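Local atomic coordinates of uncharacterized protein (Bacteroides ovatus CL02T12C04, PDB entry 6PTM), a protein that probably acts as an exo-carrageenase of glycoside hydrolase family 42, releasing sugar units from the ends of carrageenan-derived chains. Residues D242-D247 with S309-E314; W296-K301 with A365-R370; P358-F363 with S572-A577. All coordinates share one frame; numbering follows the deposited sequence.

Contact 1 (D242-D247 with S309-E314)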
loop_
_atom_site.group_PDB
_atom_site.type_symbol
_atom_site.label_atom_id
_atom_site.label_comp_id
_atom_site.label_asym_id
_atom_site.label_seq_id
_atom_site.Cartn_x
_atom_site.Cartn_y
_atom_site.Cartn_z
ATOM N N ASP A 242 -11.019 -23.858 -27.250
ATOM C CA ASP A 242 -11.583 -24.557 -26.071
ATOM C C ASP A 242 -12.278 -23.533 -25.190
ATOM O O ASP A 242 -11.656 -22.939 -24.297
ATOM C CB ASP A 242 -10.528 -25.341 -25.289
ATOM C CG ASP A 242 -11.151 -26.190 -24.191
ATOM O OD1 ASP A 242 -12.329 -26.033 -23.966
ATOM O OD2 ASP A 242 -10.460 -26.956 -23.558
ATOM N N PRO A 243 -13.587 -23.302 -25.428
ATOM C CA PRO A 243 -14.338 -22.298 -24.688
ATOM C C PRO A 243 -14.291 -22.516 -23.171
ATOM O O PRO A 243 -14.549 -21.562 -22.471
ATOM C CB PRO A 243 -15.771 -22.438 -25.227
ATOM C CG PRO A 243 -15.612 -23.053 -26.606
ATOM C CD PRO A 243 -14.385 -23.927 -26.504
ATOM N N THR A 244 -13.904 -23.697 -22.684
ATOM C CA THR A 244 -13.898 -23.929 -21.219
ATOM C C THR A 244 -12.808 -23.046 -20.602
ATOM O O THR A 244 -12.826 -22.810 -19.394
ATOM C CB THR A 244 -13.796 -25.412 -20.853
ATOM O OG1 THR A 244 -12.523 -25.916 -21.257
ATOM C CG2 THR A 244 -14.957 -26.216 -21.423
ATOM N N VAL A 245 -11.891 -22.567 -21.429
ATOM C CA VAL A 245 -10.762 -21.725 -20.961
ATOM C C VAL A 245 -11.295 -20.440 -20.300
ATOM O O VAL A 245 -10.547 -19.851 -19.502
ATOM C CB VAL A 245 -9.761 -21.490 -22.111
ATOM C CG1 VAL A 245 -10.236 -20.405 -23.089
ATOM C CG2 VAL A 245 -8.389 -21.206 -21.542
ATOM N N LYS A 246 -12.555 -20.059 -20.544
ATOM C CA LYS A 246 -13.195 -18.828 -20.010
ATOM C C LYS A 246 -13.866 -19.108 -18.664
ATOM O O LYS A 246 -14.201 -18.133 -17.963
ATOM C CB LYS A 246 -14.239 -18.268 -20.980
ATOM C CG LYS A 246 -13.674 -17.879 -22.330
ATOM C CD LYS A 246 -12.740 -16.670 -22.260
ATOM C CE LYS A 246 -13.400 -15.388 -21.787
ATOM N NZ LYS A 246 -12.390 -14.300 -21.732
ATOM N N ASP A 247 -13.985 -20.372 -18.253
ATOM C CA ASP A 247 -14.745 -20.704 -17.012
ATOM C C ASP A 247 -13.895 -20.334 -15.786
ATOM O O ASP A 247 -12.657 -20.233 -15.932
ATOM C CB ASP A 247 -15.149 -22.180 -16.954
ATOM C CG ASP A 247 -16.034 -22.636 -18.112
ATOM O OD1 ASP A 247 -16.744 -21.808 -18.673
ATOM O OD2 ASP A 247 -15.997 -23.824 -18.419
ATOM N N SER A 309 -13.713 -23.308 -11.935
ATOM C CA SER A 309 -13.845 -24.163 -13.141
ATOM C C SER A 309 -13.818 -25.633 -12.721
ATOM O O SER A 309 -13.513 -25.905 -11.541
ATOM C CB SER A 309 -12.773 -23.878 -14.113
ATOM O OG SER A 309 -11.578 -24.543 -13.729
ATOM N N GLU A 310 -14.020 -26.540 -13.682
ATOM C CA GLU A 310 -13.918 -28.008 -13.452
ATOM C C GLU A 310 -12.441 -28.364 -13.276
ATOM O O GLU A 310 -12.127 -29.165 -12.389
ATOM C CB GLU A 310 -14.664 -28.746 -14.564
ATOM C CG GLU A 310 -16.163 -28.435 -14.534
ATOM C CD GLU A 310 -16.830 -28.832 -13.230
ATOM O OE1 GLU A 310 -16.798 -30.027 -12.909
ATOM O OE2 GLU A 310 -17.278 -27.954 -12.482
ATOM N N TYR A 311 -11.549 -27.742 -14.061
ATOM C CA TYR A 311 -10.079 -27.889 -13.892
ATOM C C TYR A 311 -9.725 -27.505 -12.447
ATOM O O TYR A 311 -8.952 -28.258 -11.794
ATOM C CB TYR A 311 -9.287 -27.116 -14.959
ATOM C CG TYR A 311 -9.138 -27.837 -16.282
ATOM C CD1 TYR A 311 -8.305 -28.937 -16.443
ATOM C CD2 TYR A 311 -9.872 -27.441 -17.379
ATOM C CE1 TYR A 311 -8.203 -29.610 -17.658
ATOM C CE2 TYR A 311 -9.791 -28.097 -18.600
ATOM C CZ TYR A 311 -8.949 -29.184 -18.745
ATOM O OH TYR A 311 -8.904 -29.787 -19.974
ATOM N N ALA A 312 -10.295 -26.410 -11.918
ATOM C CA ALA A 312 -9.977 -25.894 -10.566
ATOM C C ALA A 312 -10.497 -26.879 -9.517
ATOM O O ALA A 312 -9.789 -27.115 -8.543
ATOM C CB ALA A 312 -10.554 -24.495 -10.354
ATOM N N TYR A 313 -11.707 -27.415 -9.682
ATOM C CA TYR A 313 -12.282 -28.376 -8.715
ATOM C C TYR A 313 -11.426 -29.651 -8.687
ATOM O O TYR A 313 -11.228 -30.238 -7.586
ATOM C CB TYR A 313 -13.755 -28.660 -9.008
ATOM C CG TYR A 313 -14.473 -29.067 -7.753
ATOM C CD1 TYR A 313 -14.978 -28.110 -6.887
ATOM C CD2 TYR A 313 -14.482 -30.394 -7.327
ATOM C CE1 TYR A 313 -15.568 -28.469 -5.687
ATOM C CE2 TYR A 313 -15.062 -30.770 -6.125
ATOM C CZ TYR A 313 -15.632 -29.808 -5.311
ATOM O OH TYR A 313 -16.163 -30.163 -4.103
ATOM N N GLU A 314 -10.923 -30.093 -9.849
ATOM C CA GLU A 314 -9.967 -31.232 -9.887
ATOM C C GLU A 314 -8.706 -30.880 -9.069
ATOM O O GLU A 314 -8.216 -31.742 -8.314
ATOM C CB GLU A 314 -9.714 -31.648 -11.344
ATOM C CG GLU A 314 -8.777 -32.844 -11.482
ATOM C CD GLU A 314 -9.208 -34.127 -10.776
ATOM O OE1 GLU A 314 -10.441 -34.345 -10.541
ATOM O OE2 GLU A 314 -8.305 -34.881 -10.419
HETATM O O HOH W 1 -10.768 -28.887 -22.027
#
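Asp247 and Ser309 bring together a 3-10 segment entered through an Asx turn and the N-capped start of helix 310-324. The first lies in the loop between helices 236-241 and 261-278 of what is, as expected for family 42, a (beta/alpha)8 barrel, and the pair illustrates how segments can meet with no direct hydrogen bond between them, through carbon contact and a water bridge. Ser309 is the N-cap residue, and its CB rests 4.1 Å from Asp247 CB, carbon against carbon. Its hydroxyl does other work: lodged between the backbone N and the carbonyl carbon (chi1 80°), OG accepts from Ala312 N at 2.9 Å and also pairs with Asp257.

Tyr311, the second residue of the helix, reaches toward the 3-10 segment. Thr244 OG1 sits near the plane of its ring, at the edge, 4.4 Å from CE2, and a water bridges Tyr311 OH to Asp242 OD2, donating to the carboxylate. The other carboxylate oxygen, Asp242 OD1, is gripped from a single face of its plane by Thr244 N at 3.1 Å and Thr244 OG1 at 2.7 Å, which, with His260 on OD2, helps hold the carboxylate in its rotation. Tyr313 turns from this contact to a cation-pi partner, Arg348, while its backbone N donates to Ser309 O at 3.0 Å, one helical turn back.

Contact 2 (W296-K301 with A365-R370). With EDO (1,2-ethanediol), chain C.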
loop_
_atom_site.group_PDB
_atom_site.type_symbol
_atom_site.label_atom_id
_atom_site.label_comp_id
_atom_site.label_asym_id
_atom_site.label_seq_id
_atom_site.Cartn_x
_atom_site.Cartn_y
_atom_site.Cartn_z
ATOM N N TRP A 296 -10.474 -13.854 -6.848
ATOM C CA TRP A 296 -11.264 -15.023 -7.296
ATOM C C TRP A 296 -12.393 -15.251 -6.301
ATOM O O TRP A 296 -12.499 -16.375 -5.746
ATOM C CB TRP A 296 -10.347 -16.237 -7.451
ATOM C CG TRP A 296 -9.458 -16.145 -8.657
ATOM C CD1 TRP A 296 -9.694 -16.708 -9.874
ATOM C CD2 TRP A 296 -8.217 -15.428 -8.789
ATOM N NE1 TRP A 296 -8.683 -16.421 -10.743
ATOM C CE2 TRP A 296 -7.746 -15.665 -10.103
ATOM C CE3 TRP A 296 -7.426 -14.684 -7.914
ATOM C CZ2 TRP A 296 -6.556 -15.133 -10.579
ATOM C CZ3 TRP A 296 -6.242 -14.160 -8.380
ATOM C CH2 TRP A 296 -5.817 -14.374 -9.696
ATOM N N ASN A 297 -13.141 -14.176 -6.019
ATOM C CA ASN A 297 -14.256 -14.223 -5.049
ATOM C C ASN A 297 -15.216 -15.333 -5.478
ATOM O O ASN A 297 -15.471 -15.481 -6.682
ATOM C CB ASN A 297 -15.021 -12.909 -4.935
ATOM C CG ASN A 297 -14.167 -11.750 -4.464
ATOM O OD1 ASN A 297 -13.150 -11.958 -3.805
ATOM N ND2 ASN A 297 -14.623 -10.519 -4.718
ATOM N N CYS A 298 -15.722 -16.078 -4.505
ATOM C CA CYS A 298 -16.404 -17.367 -4.734
ATOM C C CYS A 298 -17.560 -17.531 -3.729
ATOM O O CYS A 298 -17.900 -18.670 -3.420
ATOM C CB CYS A 298 -15.368 -18.483 -4.655
ATOM S SG CYS A 298 -14.600 -18.669 -3.024
ATOM N N ILE A 299 -18.121 -16.440 -3.214
ATOM C CA ILE A 299 -19.369 -16.475 -2.394
ATOM C C ILE A 299 -20.530 -16.012 -3.285
ATOM O O ILE A 299 -20.499 -14.906 -3.884
ATOM C CB ILE A 299 -19.237 -15.677 -1.091
ATOM C CG1 ILE A 299 -18.158 -16.309 -0.207
ATOM C CG2 ILE A 299 -20.586 -15.583 -0.377
ATOM C CD1 ILE A 299 -17.809 -15.517 1.029
ATOM N N GLU A 300 -21.525 -16.866 -3.464
ATOM C CA GLU A 300 -22.565 -16.545 -4.461
ATOM C C GLU A 300 -23.258 -15.225 -4.071
ATOM O O GLU A 300 -23.438 -15.001 -2.877
ATOM C CB GLU A 300 -23.557 -17.684 -4.550
ATOM C CG GLU A 300 -24.474 -17.510 -5.738
ATOM C CD GLU A 300 -25.159 -18.802 -6.097
ATOM O OE1 GLU A 300 -25.659 -18.863 -7.236
ATOM O OE2 GLU A 300 -25.168 -19.741 -5.223
ATOM N N LYS A 301 -23.645 -14.413 -5.067
ATOM C CA LYS A 301 -24.425 -13.150 -4.870
ATOM C C LYS A 301 -23.535 -12.039 -4.304
ATOM O O LYS A 301 -24.093 -11.090 -3.750
ATOM C CB LYS A 301 -25.548 -13.299 -3.826
ATOM C CG LYS A 301 -26.496 -14.483 -3.987
ATOM C CD LYS A 301 -27.164 -14.530 -5.336
ATOM C CE LYS A 301 -28.063 -15.739 -5.462
ATOM N NZ LYS A 301 -28.713 -15.771 -6.793
ATOM N N ALA A 365 -9.306 -21.958 1.755
ATOM C CA ALA A 365 -7.878 -22.264 1.966
ATOM C C ALA A 365 -7.278 -22.729 0.632
ATOM O O ALA A 365 -6.214 -22.219 0.245
ATOM C CB ALA A 365 -7.745 -23.310 3.052
ATOM N N PHE A 366 -7.997 -23.613 -0.071
ATOM C CA PHE A 366 -7.612 -24.097 -1.410
ATOM C C PHE A 366 -7.551 -22.887 -2.355
ATOM O O PHE A 366 -6.582 -22.779 -3.125
ATOM C CB PHE A 366 -8.555 -25.186 -1.930
ATOM C CG PHE A 366 -8.483 -25.313 -3.435
ATOM C CD1 PHE A 366 -7.352 -25.833 -4.040
ATOM C CD2 PHE A 366 -9.496 -24.852 -4.253
ATOM C CE1 PHE A 366 -7.248 -25.898 -5.419
ATOM C CE2 PHE A 366 -9.401 -24.932 -5.637
ATOM C CZ PHE A 366 -8.275 -25.466 -6.218
ATOM N N ASN A 367 -8.564 -22.007 -2.321
ATOM C CA ASN A 367 -8.630 -20.899 -3.295
ATOM C C ASN A 367 -7.355 -20.036 -3.117
ATOM O O ASN A 367 -6.729 -19.634 -4.124
ATOM C CB ASN A 367 -9.930 -20.099 -3.139
ATOM C CG ASN A 367 -10.246 -19.201 -4.326
ATOM O OD1 ASN A 367 -9.943 -19.559 -5.458
ATOM N ND2 ASN A 367 -10.865 -18.053 -4.083
ATOM N N MET A 368 -6.964 -19.761 -1.876
ATOM C CA MET A 368 -5.718 -19.023 -1.598
ATOM C C MET A 368 -4.501 -19.760 -2.161
ATOM O O MET A 368 -3.717 -19.113 -2.894
ATOM C CB MET A 368 -5.533 -18.818 -0.107
ATOM C CG MET A 368 -6.363 -17.668 0.448
ATOM S SD MET A 368 -5.976 -17.624 2.212
ATOM C CE MET A 368 -7.136 -16.378 2.766
ATOM N N ASP A 369 -4.367 -21.046 -1.837
ATOM C CA ASP A 369 -3.201 -21.875 -2.229
ATOM C C ASP A 369 -3.123 -21.968 -3.755
ATOM O O ASP A 369 -2.015 -21.869 -4.254
ATOM C CB ASP A 369 -3.197 -23.222 -1.498
ATOM C CG ASP A 369 -2.940 -23.076 -0.001
ATOM O OD1 ASP A 369 -2.661 -21.932 0.438
ATOM O OD2 ASP A 369 -3.009 -24.096 0.723
ATOM N N ARG A 370 -4.226 -22.114 -4.483
ATOM C CA ARG A 370 -4.102 -22.283 -5.951
ATOM C C ARG A 370 -3.790 -20.926 -6.577
ATOM O O ARG A 370 -3.207 -20.882 -7.671
ATOM C CB ARG A 370 -5.348 -22.890 -6.598
ATOM C CG ARG A 370 -6.610 -22.056 -6.442
ATOM C CD ARG A 370 -7.331 -21.905 -7.739
ATOM N NE ARG A 370 -8.512 -21.069 -7.560
ATOM C CZ ARG A 370 -9.367 -20.765 -8.535
ATOM N NH1 ARG A 370 -10.405 -19.990 -8.262
ATOM N NH2 ARG A 370 -9.210 -21.268 -9.756
HETATM C C1 EDO C . -4.582 -21.440 3.187
HETATM O O1 EDO C . -3.188 -21.481 3.092
HETATM C C2 EDO C . -4.996 -21.588 4.616
HETATM O O2 EDO C . -4.827 -22.890 5.137
#
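Asn367 ND2 donates to Trp296 O over 2.9 Å, approaching from above the carbonyl plane, and this one bond ties an irregular loop to helix 358-385. Around it the packing is close and buried. Arg370 curls back along its own helix and grips Asn367 OD1 side-on with NE and NH1, the oxygen lying in the guanidinium plane, so that the amide is held with its nitrogen turned to the loop. The same NH1 comes within 3.7 Å of Trp296 CD1, ring and guanidinium planes being 62° apart. Cys298 SG, 3.9 Å from Asn367 ND2, borders the amide. With a leucine in place of Asn367, Trp296 O would probably lose this donor and Arg370 NE and NH1 the oxygen they share.

The looser parts lie farther off. Beyond Cys298 the loop leaves this stretch of helix toward exposed Lys301, and partly exposed Asp369 meets a 1,2-ethanediol, probably from the crystallisation liquor, whose O1 donates to OD1 at 2.7 Å. The arrangement belongs to a (beta/alpha)8 barrel, where the loop following strand 288-292 folds over the helix that leads into the next strand, 391-394.

Contact 3 (P358-F363 with S572-A577)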
loop_
_atom_site.group_PDB
_atom_site.type_symbol
_atom_site.label_atom_id
_atom_site.label_comp_id
_atom_site.label_asym_id
_atom_site.label_seq_id
_atom_site.Cartn_x
_atom_site.Cartn_y
_atom_site.Cartn_z
ATOM N N PRO A 358 -16.327 -26.979 7.852
ATOM C CA PRO A 358 -15.103 -27.508 7.256
ATOM C C PRO A 358 -15.033 -27.415 5.735
ATOM O O PRO A 358 -13.979 -26.995 5.279
ATOM C CB PRO A 358 -15.075 -28.947 7.781
ATOM C CG PRO A 358 -15.755 -28.798 9.126
ATOM C CD PRO A 358 -16.957 -27.941 8.781
ATOM N N MET A 359 -16.123 -27.672 5.006
ATOM C CA MET A 359 -16.075 -27.605 3.533
ATOM C C MET A 359 -15.753 -26.156 3.113
ATOM O O MET A 359 -14.997 -25.956 2.149
ATOM C CB MET A 359 -17.369 -28.051 2.861
ATOM C CG MET A 359 -17.268 -27.864 1.385
ATOM S SD MET A 359 -18.684 -28.359 0.412
ATOM C CE MET A 359 -19.866 -27.098 0.910
ATOM N N TYR A 360 -16.330 -25.195 3.812
ATOM C CA TYR A 360 -16.122 -23.761 3.526
ATOM C C TYR A 360 -14.667 -23.431 3.769
ATOM O O TYR A 360 -14.078 -22.728 2.928
ATOM C CB TYR A 360 -17.048 -22.924 4.393
ATOM C CG TYR A 360 -16.954 -21.432 4.200
ATOM C CD1 TYR A 360 -15.948 -20.686 4.812
ATOM C CD2 TYR A 360 -17.912 -20.748 3.465
ATOM C CE1 TYR A 360 -15.895 -19.306 4.687
ATOM C CE2 TYR A 360 -17.874 -19.372 3.341
ATOM C CZ TYR A 360 -16.882 -18.644 3.976
ATOM O OH TYR A 360 -16.857 -17.285 3.842
ATOM N N PHE A 361 -14.137 -23.854 4.918
ATOM C CA PHE A 361 -12.750 -23.546 5.285
ATOM C C PHE A 361 -11.822 -24.057 4.177
ATOM O O PHE A 361 -10.919 -23.347 3.715
ATOM C CB PHE A 361 -12.365 -24.181 6.619
ATOM C CG PHE A 361 -10.918 -23.899 6.865
ATOM C CD1 PHE A 361 -9.947 -24.746 6.381
ATOM C CD2 PHE A 361 -10.543 -22.699 7.430
ATOM C CE1 PHE A 361 -8.607 -24.442 6.523
ATOM C CE2 PHE A 361 -9.207 -22.375 7.545
ATOM C CZ PHE A 361 -8.240 -23.247 7.093
ATOM N N ASP A 362 -12.018 -25.316 3.813
ATOM C CA ASP A 362 -11.214 -26.033 2.797
ATOM C C ASP A 362 -11.292 -25.279 1.479
ATOM O O ASP A 362 -10.232 -25.128 0.817
ATOM C CB ASP A 362 -11.657 -27.484 2.671
ATOM C CG ASP A 362 -11.114 -28.372 3.786
ATOM O OD1 ASP A 362 -10.249 -27.885 4.581
ATOM O OD2 ASP A 362 -11.581 -29.509 3.884
ATOM N N PHE A 363 -12.493 -24.864 1.079
ATOM C CA PHE A 363 -12.683 -24.182 -0.224
ATOM C C PHE A 363 -11.853 -22.878 -0.237
ATOM O O PHE A 363 -11.130 -22.602 -1.222
ATOM C CB PHE A 363 -14.165 -23.935 -0.481
ATOM C CG PHE A 363 -14.473 -23.707 -1.931
ATOM C CD1 PHE A 363 -14.950 -24.742 -2.714
ATOM C CD2 PHE A 363 -14.328 -22.445 -2.492
ATOM C CE1 PHE A 363 -15.183 -24.543 -4.067
ATOM C CE2 PHE A 363 -14.599 -22.241 -3.838
ATOM C CZ PHE A 363 -15.019 -23.294 -4.624
ATOM N N SER A 572 -8.420 -18.288 11.936
ATOM C CA SER A 572 -9.470 -17.387 12.484
ATOM C C SER A 572 -10.065 -16.495 11.398
ATOM O O SER A 572 -11.276 -16.293 11.475
ATOM C CB SER A 572 -8.981 -16.567 13.657
ATOM O OG SER A 572 -8.846 -17.355 14.829
ATOM N N SER A 573 -9.291 -15.949 10.439
ATOM C CA SER A 573 -9.846 -14.979 9.450
ATOM C C SER A 573 -10.817 -15.680 8.510
ATOM O O SER A 573 -11.827 -15.055 8.115
ATOM C CB SER A 573 -8.766 -14.227 8.697
ATOM O OG SER A 573 -7.872 -15.120 8.065
ATOM N N ILE A 574 -10.526 -16.924 8.102
ATOM C CA ILE A 574 -11.420 -17.660 7.171
ATOM C C ILE A 574 -12.723 -18.044 7.898
ATOM O O ILE A 574 -13.772 -17.911 7.280
ATOM C CB ILE A 574 -10.692 -18.851 6.530
ATOM C CG1 ILE A 574 -9.545 -18.381 5.614
ATOM C CG2 ILE A 574 -11.703 -19.718 5.785
ATOM C CD1 ILE A 574 -8.668 -19.530 5.065
ATOM N N ASN A 575 -12.664 -18.504 9.153
ATOM C CA ASN A 575 -13.839 -19.067 9.877
ATOM C C ASN A 575 -14.700 -17.945 10.486
ATOM O O ASN A 575 -15.898 -18.156 10.632
ATOM C CB ASN A 575 -13.436 -20.040 10.986
ATOM C CG ASN A 575 -13.047 -21.403 10.466
ATOM O OD1 ASN A 575 -13.907 -22.076 9.911
ATOM N ND2 ASN A 575 -11.782 -21.808 10.656
ATOM N N LYS A 576 -14.154 -16.771 10.789
ATOM C CA LYS A 576 -14.932 -15.702 11.479
ATOM C C LYS A 576 -15.418 -14.647 10.479
ATOM O O LYS A 576 -14.748 -14.371 9.486
ATOM C CB LYS A 576 -14.115 -15.047 12.591
ATOM C CG LYS A 576 -13.836 -15.880 13.821
ATOM C CD LYS A 576 -12.863 -15.208 14.763
ATOM C CE LYS A 576 -13.262 -13.775 15.106
ATOM N NZ LYS A 576 -12.309 -13.136 16.050
ATOM N N ALA A 577 -16.607 -14.114 10.732
ATOM C CA ALA A 577 -17.247 -13.085 9.900
ATOM C C ALA A 577 -16.425 -11.801 10.028
ATOM O O ALA A 577 -16.313 -11.096 9.038
ATOM C CB ALA A 577 -18.686 -12.872 10.345
#
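Phe361 and Ile574 carry the apolar part of this contact, which joins the first turns of helix 358-385, a helix of the barrel, to the short helix 570-575. The aliphatic side chain crosses the ring at about a right angle and touches it with two branches: CG2 lies 3.6 Å from Phe361 CD2, and CD1 lies 3.8 Å from Phe361 CE2. With CG anti to the backbone N (chi1 176°), the end of the Phe361 side chain comes nearer to helix 570-575 than the direction of its CB alone would suggest. Tyr360 adds a more distant apolar touch, its CE1 standing 4.4 Å from Ile574 CG2.

Polar groups meet aromatic carbon in two places. Ile574 O lies at the edge of the Tyr360 ring, near its plane and 3.6 Å from CE1, while Gln355 supplies that carbonyl with a hydrogen bond. The amide of Asn575 brings ND2 to 3.6 Å from Phe361 CD2, its plane only 17° from that of the ring, yet ND2 spends its hydrogen bonds on the backbone oxygens of Ala571 and Glu652.

No hydrogen bond or salt bridge runs between the two segments. Their union therefore rests on the fit of buried aromatic and aliphatic surfaces, with Ile574 O and Asn575 ND2 hydrogen-bonded to other residues.

In the fold
From the N terminus, the chain leaves barrel strand 225-230, passes residues 242-247, and returns at 309-314, where contact 1 closes a loop containing strand 288-292. Contact 2 opens inside that loop, at 296-301, and closes beyond it on helix 358-385, so contacts 1 and 2 cross; Ala312 packs on Phe366 and Arg370 where they meet. Contact 3 starts on the same helix after contact 1 has closed, crosses contact 2, and spans the longest loop, returning at 572-577. Ile574 also lies against Met368. Contacts 1 and 2 thus tie together parts of the barrel, whereas contact 3 joins the barrel to the domain built on the five-stranded parallel sheet.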